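Long-range contact in 2-oxoglutarate-dependent dioxygenase DAO (Oryza sativa subsp. indica, PDB 6KUN), which probably oxidises the plant hormone indole-3-acetic acid irreversibly to inactive 2-oxoindole-3-acetic acid, using iron(II) and 2-oxoglutarate to keep auxin levels in balance: residues D217-G225 against D255-L263. Sequence-based numbering, arbitrary orientation.
Sequences DVGQAWSNG and DTVSAPGEL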
ATOM      1  N   ASP B 217      -0.954  23.796  18.345  1.00 16.56           N
ATOM      2  CA  ASP B 217      -1.197  24.865  19.326  1.00 15.20           C
ATOM      3  C   ASP B 217      -1.080  26.226  18.676  1.00 14.79           C
ATOM      4  O   ASP B 217      -1.907  27.098  18.907  1.00 17.66           O
ATOM      5  CB  ASP B 217      -0.232  24.782  20.497  1.00 14.04           C
ATOM      6  CG  ASP B 217      -0.451  23.565  21.381  1.00 22.28           C
ATOM      7  OD1 ASP B 217      -1.456  22.846  21.251  1.00 13.75           O
ATOM      8  OD2 ASP B 217       0.471  23.332  22.237  1.00 20.31           O
ATOM      9  N   VAL B 218      -0.044  26.431  17.854  1.00 14.18           N
ATOM     10  CA  VAL B 218       0.076  27.682  17.096  1.00 16.24           C
ATOM     11  C   VAL B 218      -1.115  27.923  16.176  1.00 18.55           C
ATOM     12  O   VAL B 218      -1.531  29.080  15.974  1.00 24.19           O
ATOM     13  CB  VAL B 218       1.388  27.734  16.315  1.00 16.60           C
ATOM     14  CG1 VAL B 218       1.335  28.853  15.286  1.00 15.83           C
ATOM     15  CG2 VAL B 218       2.575  27.920  17.257  1.00 23.32           C
ATOM     16  N   GLY B 219      -1.708  26.863  15.629  1.00 21.63           N
ATOM     17  CA  GLY B 219      -2.940  27.040  14.870  1.00 16.66           C
ATOM     18  C   GLY B 219      -4.060  27.654  15.710  1.00 16.00           C
ATOM     19  O   GLY B 219      -4.822  28.540  15.235  1.00 17.09           O
ATOM     20  N   GLN B 220      -4.217  27.148  16.951  1.00 20.10           N
ATOM     21  CA  GLN B 220      -5.242  27.660  17.863  1.00 18.68           C
ATOM     22  C   GLN B 220      -4.968  29.113  18.217  1.00 25.77           C
ATOM     23  O   GLN B 220      -5.885  29.920  18.289  1.00 22.87           O
ATOM     24  CB  GLN B 220      -5.280  26.775  19.115  1.00 18.08           C
ATOM     25  CG  GLN B 220      -5.765  27.401  20.438  1.00 16.32           C
ATOM     26  CD  GLN B 220      -7.275  27.577  20.523  1.00 24.10           C
ATOM     27  OE1 GLN B 220      -8.045  27.095  19.666  1.00 27.68           O
ATOM     28  NE2 GLN B 220      -7.701  28.297  21.543  1.00 19.46           N
ATOM     29  N   ALA B 221      -3.706  29.477  18.411  1.00 22.43           N
ATOM     30  CA  ALA B 221      -3.381  30.839  18.819  1.00 20.94           C
ATOM     31  C   ALA B 221      -3.446  31.806  17.636  1.00 20.96           C
ATOM     32  O   ALA B 221      -4.054  32.876  17.726  1.00 20.54           O
ATOM     33  CB  ALA B 221      -2.010  30.890  19.510  1.00 17.57           C
ATOM     34  N   TRP B 222      -2.858  31.448  16.510  1.00 22.76           N
ATOM     35  CA  TRP B 222      -2.929  32.280  15.316  1.00 23.12           C
ATOM     36  C   TRP B 222      -4.361  32.495  14.852  1.00 28.79           C
ATOM     37  O   TRP B 222      -4.680  33.540  14.270  1.00 22.21           O
ATOM     38  CB  TRP B 222      -2.107  31.612  14.220  1.00 22.05           C
ATOM     39  CG  TRP B 222      -2.117  32.278  12.900  1.00 24.60           C
ATOM     40  CD1 TRP B 222      -1.175  33.161  12.415  1.00 29.50           C
ATOM     41  CD2 TRP B 222      -3.058  32.083  11.869  1.00 23.53           C
ATOM     42  NE1 TRP B 222      -1.523  33.544  11.147  1.00 29.80           N
ATOM     43  CE2 TRP B 222      -2.668  32.884  10.781  1.00 28.32           C
ATOM     44  CE3 TRP B 222      -4.211  31.295  11.745  1.00 28.13           C
ATOM     45  CZ2 TRP B 222      -3.383  32.926   9.601  1.00 31.17           C
ATOM     46  CZ3 TRP B 222      -4.909  31.331  10.574  1.00 28.30           C
ATOM     47  CH2 TRP B 222      -4.504  32.150   9.517  1.00 30.66           C
ATOM     48  N   SER B 223      -5.236  31.527  15.073  1.00 19.57           N
ATOM     49  CA  SER B 223      -6.609  31.647  14.590  1.00 22.88           C
ATOM     50  C   SER B 223      -7.519  32.348  15.597  1.00 23.95           C
ATOM     51  O   SER B 223      -8.729  32.388  15.403  1.00 22.66           O
ATOM     52  CB  SER B 223      -7.155  30.276  14.253  1.00 16.59           C
ATOM     53  OG  SER B 223      -7.433  29.548  15.434  1.00 30.04           O
ATOM     54  N   ASN B 224      -6.938  32.861  16.668  1.00 21.42           N
ATOM     55  CA  ASN B 224      -7.658  33.474  17.769  1.00 26.02           C
ATOM     56  C   ASN B 224      -8.680  32.545  18.383  1.00 28.64           C
ATOM     57  O   ASN B 224      -9.785  32.964  18.698  1.00 23.31           O
ATOM     58  CB  ASN B 224      -8.343  34.770  17.359  1.00 24.66           C
ATOM     59  CG  ASN B 224      -8.698  35.599  18.561  1.00 38.31           C
ATOM     60  OD1 ASN B 224      -7.893  35.748  19.464  1.00 29.14           O
ATOM     61  ND2 ASN B 224      -9.942  36.044  18.620  1.00 34.40           N
ATOM     62  N   GLY B 225      -8.328  31.282  18.521  1.00 29.48           N
ATOM     63  CA  GLY B 225      -9.227  30.321  19.119  1.00 24.57           C
ATOM     64  C   GLY B 225     -10.163  29.615  18.165  1.00 30.15           C
ATOM     65  O   GLY B 225     -10.906  28.739  18.603  1.00 30.23           O
ATOM     66  N   ASP B 255       9.321  34.136  13.683  1.00 36.32           N
ATOM     67  CA  ASP B 255       9.011  33.379  14.888  1.00 22.71           C
ATOM     68  C   ASP B 255       7.889  33.970  15.741  1.00 22.37           C
ATOM     69  O   ASP B 255       7.600  33.438  16.829  1.00 25.87           O
ATOM     70  CB  ASP B 255      10.229  33.185  15.776  1.00 26.19           C
ATOM     71  CG  ASP B 255      10.171  31.895  16.586  1.00 34.34           C
ATOM     72  OD1 ASP B 255       9.863  30.835  16.003  1.00 34.28           O
ATOM     73  OD2 ASP B 255      10.445  31.927  17.801  1.00 30.25           O
ATOM     74  N   THR B 256       7.192  34.995  15.282  1.00 24.36           N
ATOM     75  CA  THR B 256       6.159  35.582  16.121  1.00 19.29           C
ATOM     76  C   THR B 256       4.780  35.007  15.825  1.00 30.46           C
ATOM     77  O   THR B 256       4.336  35.023  14.680  1.00 29.11           O
ATOM     78  CB  THR B 256       6.096  37.107  15.942  1.00 33.88           C
ATOM     79  OG1 THR B 256       7.265  37.684  16.492  1.00 31.10           O
ATOM     80  CG2 THR B 256       4.879  37.688  16.635  1.00 31.71           C
ATOM     81  N   VAL B 257       4.082  34.595  16.886  1.00 20.25           N
ATOM     82  CA  VAL B 257       2.721  34.081  16.786  1.00 29.49           C
ATOM     83  C   VAL B 257       1.764  35.184  17.209  1.00 22.73           C
ATOM     84  O   VAL B 257       1.687  35.537  18.396  1.00 22.75           O
ATOM     85  CB  VAL B 257       2.537  32.820  17.642  1.00 26.88           C
ATOM     86  CG1 VAL B 257       1.118  32.292  17.472  1.00 26.54           C
ATOM     87  CG2 VAL B 257       3.577  31.759  17.275  1.00 26.61           C
ATOM     88  N   SER B 258       0.996  35.718  16.247  1.00 20.85           N
ATOM     89  CA  SER B 258      -0.018  36.719  16.552  1.00 28.33           C
ATOM     90  C   SER B 258      -1.200  36.601  15.601  1.00 23.93           C
ATOM     91  O   SER B 258      -1.033  36.604  14.384  1.00 32.65           O
ATOM     92  CB  SER B 258       0.569  38.141  16.455  1.00 39.05           C
ATOM     93  OG  SER B 258      -0.420  39.080  16.874  1.00 42.04           O
ATOM     94  N   ALA B 259      -2.390  36.471  16.164  1.00 25.76           N
ATOM     95  CA  ALA B 259      -3.578  36.313  15.358  1.00 24.58           C
ATOM     96  C   ALA B 259      -3.751  37.505  14.429  1.00 44.37           C
ATOM     97  O   ALA B 259      -3.393  38.630  14.799  1.00 47.69           O
ATOM     98  CB  ALA B 259      -4.810  36.155  16.247  1.00 28.80           C
ATOM     99  N   PRO B 260      -4.240  37.299  13.212  1.00 39.87           N
ATOM    100  CA  PRO B 260      -4.593  38.440  12.352  1.00 41.03           C
ATOM    101  C   PRO B 260      -5.807  39.202  12.874  1.00 31.04           C
ATOM    102  O   PRO B 260      -6.726  38.630  13.470  1.00 40.31           O
ATOM    103  CB  PRO B 260      -4.880  37.773  10.996  1.00 49.54           C
ATOM    104  CG  PRO B 260      -4.174  36.390  11.075  1.00 44.37           C
ATOM    105  CD  PRO B 260      -4.274  35.995  12.500  1.00 42.15           C
ATOM    106  N   GLY B 261      -5.824  40.504  12.609  1.00 48.77           N
ATOM    107  CA  GLY B 261      -6.962  41.336  12.978  1.00 38.52           C
ATOM    108  C   GLY B 261      -8.358  40.784  12.715  1.00 55.03           C
ATOM    109  O   GLY B 261      -9.239  40.893  13.582  1.00 38.56           O
ATOM    110  N   GLU B 262      -8.607  40.181  11.549  1.00 31.96           N
ATOM    111  CA  GLU B 262      -9.974  39.892  11.156  1.00 48.09           C
ATOM    112  C   GLU B 262     -10.592  38.710  11.908  1.00 56.23           C
ATOM    113  O   GLU B 262     -11.793  38.441  11.730  1.00 42.96           O
ATOM    114  CB  GLU B 262     -10.074  39.613   9.648  1.00 59.23           C
ATOM    115  CG  GLU B 262      -9.630  40.762   8.754  1.00 72.07           C
ATOM    116  CD  GLU B 262      -8.138  40.718   8.416  1.00 60.07           C
ATOM    117  OE1 GLU B 262      -7.308  40.467   9.327  1.00 45.96           O
ATOM    118  OE2 GLU B 262      -7.809  40.937   7.231  1.00 52.65           O
ATOM    119  N   LEU B 263      -9.820  38.017  12.749  1.00 55.31           N
ATOM    120  CA  LEU B 263     -10.350  36.902  13.525  1.00 58.14           C
ATOM    121  C   LEU B 263     -10.748  37.294  14.948  1.00 51.54           C
ATOM    122  O   LEU B 263     -11.272  36.438  15.684  1.00 24.17           O
ATOM    123  CB  LEU B 263      -9.340  35.755  13.594  1.00 54.10           C
ATOM    124  CG  LEU B 263      -8.856  35.195  12.256  1.00 43.97           C
ATOM    125  CD1 LEU B 263     -10.011  34.982  11.317  1.00 43.11           C
ATOM    126  CD2 LEU B 263      -7.832  36.118  11.640  1.00 52.72           C
TER
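Leu-263 O is held by two side chains: Asn-224 ND2 reaches it at 3.2 Å across the contact, and Arg-226 NE bonds to it as well. The Asn-224 donor stands above the carbonyl plane, 44° out of it, while OD1 of the same amide accepts from Arg-271 N, which pins the amide from its other end. Asn-224 has positive phi and is the C-prime residue of the Schellman motif that closes helix 217-222. Next to it, Trp-222 O faces Ala-259 CA at 3.2 Å, a CA-H...O contact. CG anti to the backbone N (chi1 177°) puts the Trp-222 indole beside its own carbonyl carbon, where Pro-260 crosses it, CD 3.9 Å from the centroid of the five-membered ring, over its face, in a CH-pi contact. With an alanine in place of Trp-222, the Pro-260 ring would probably lose its aromatic partner, and a gap would be likely to open beside Leu-141. Along the helix, Val-257 sets CG1 4.0 Å from Ala-221 CB and turns CG2 toward both methyls of Val-218, nearer the helix start. Mainly apolar contacts thus join the helix to the chain beyond the jelly-roll strand 242-249, and the one hydrogen bond between the two segments comes from the turn that ends the helix, helping to satisfy the Leu-263 carbonyl.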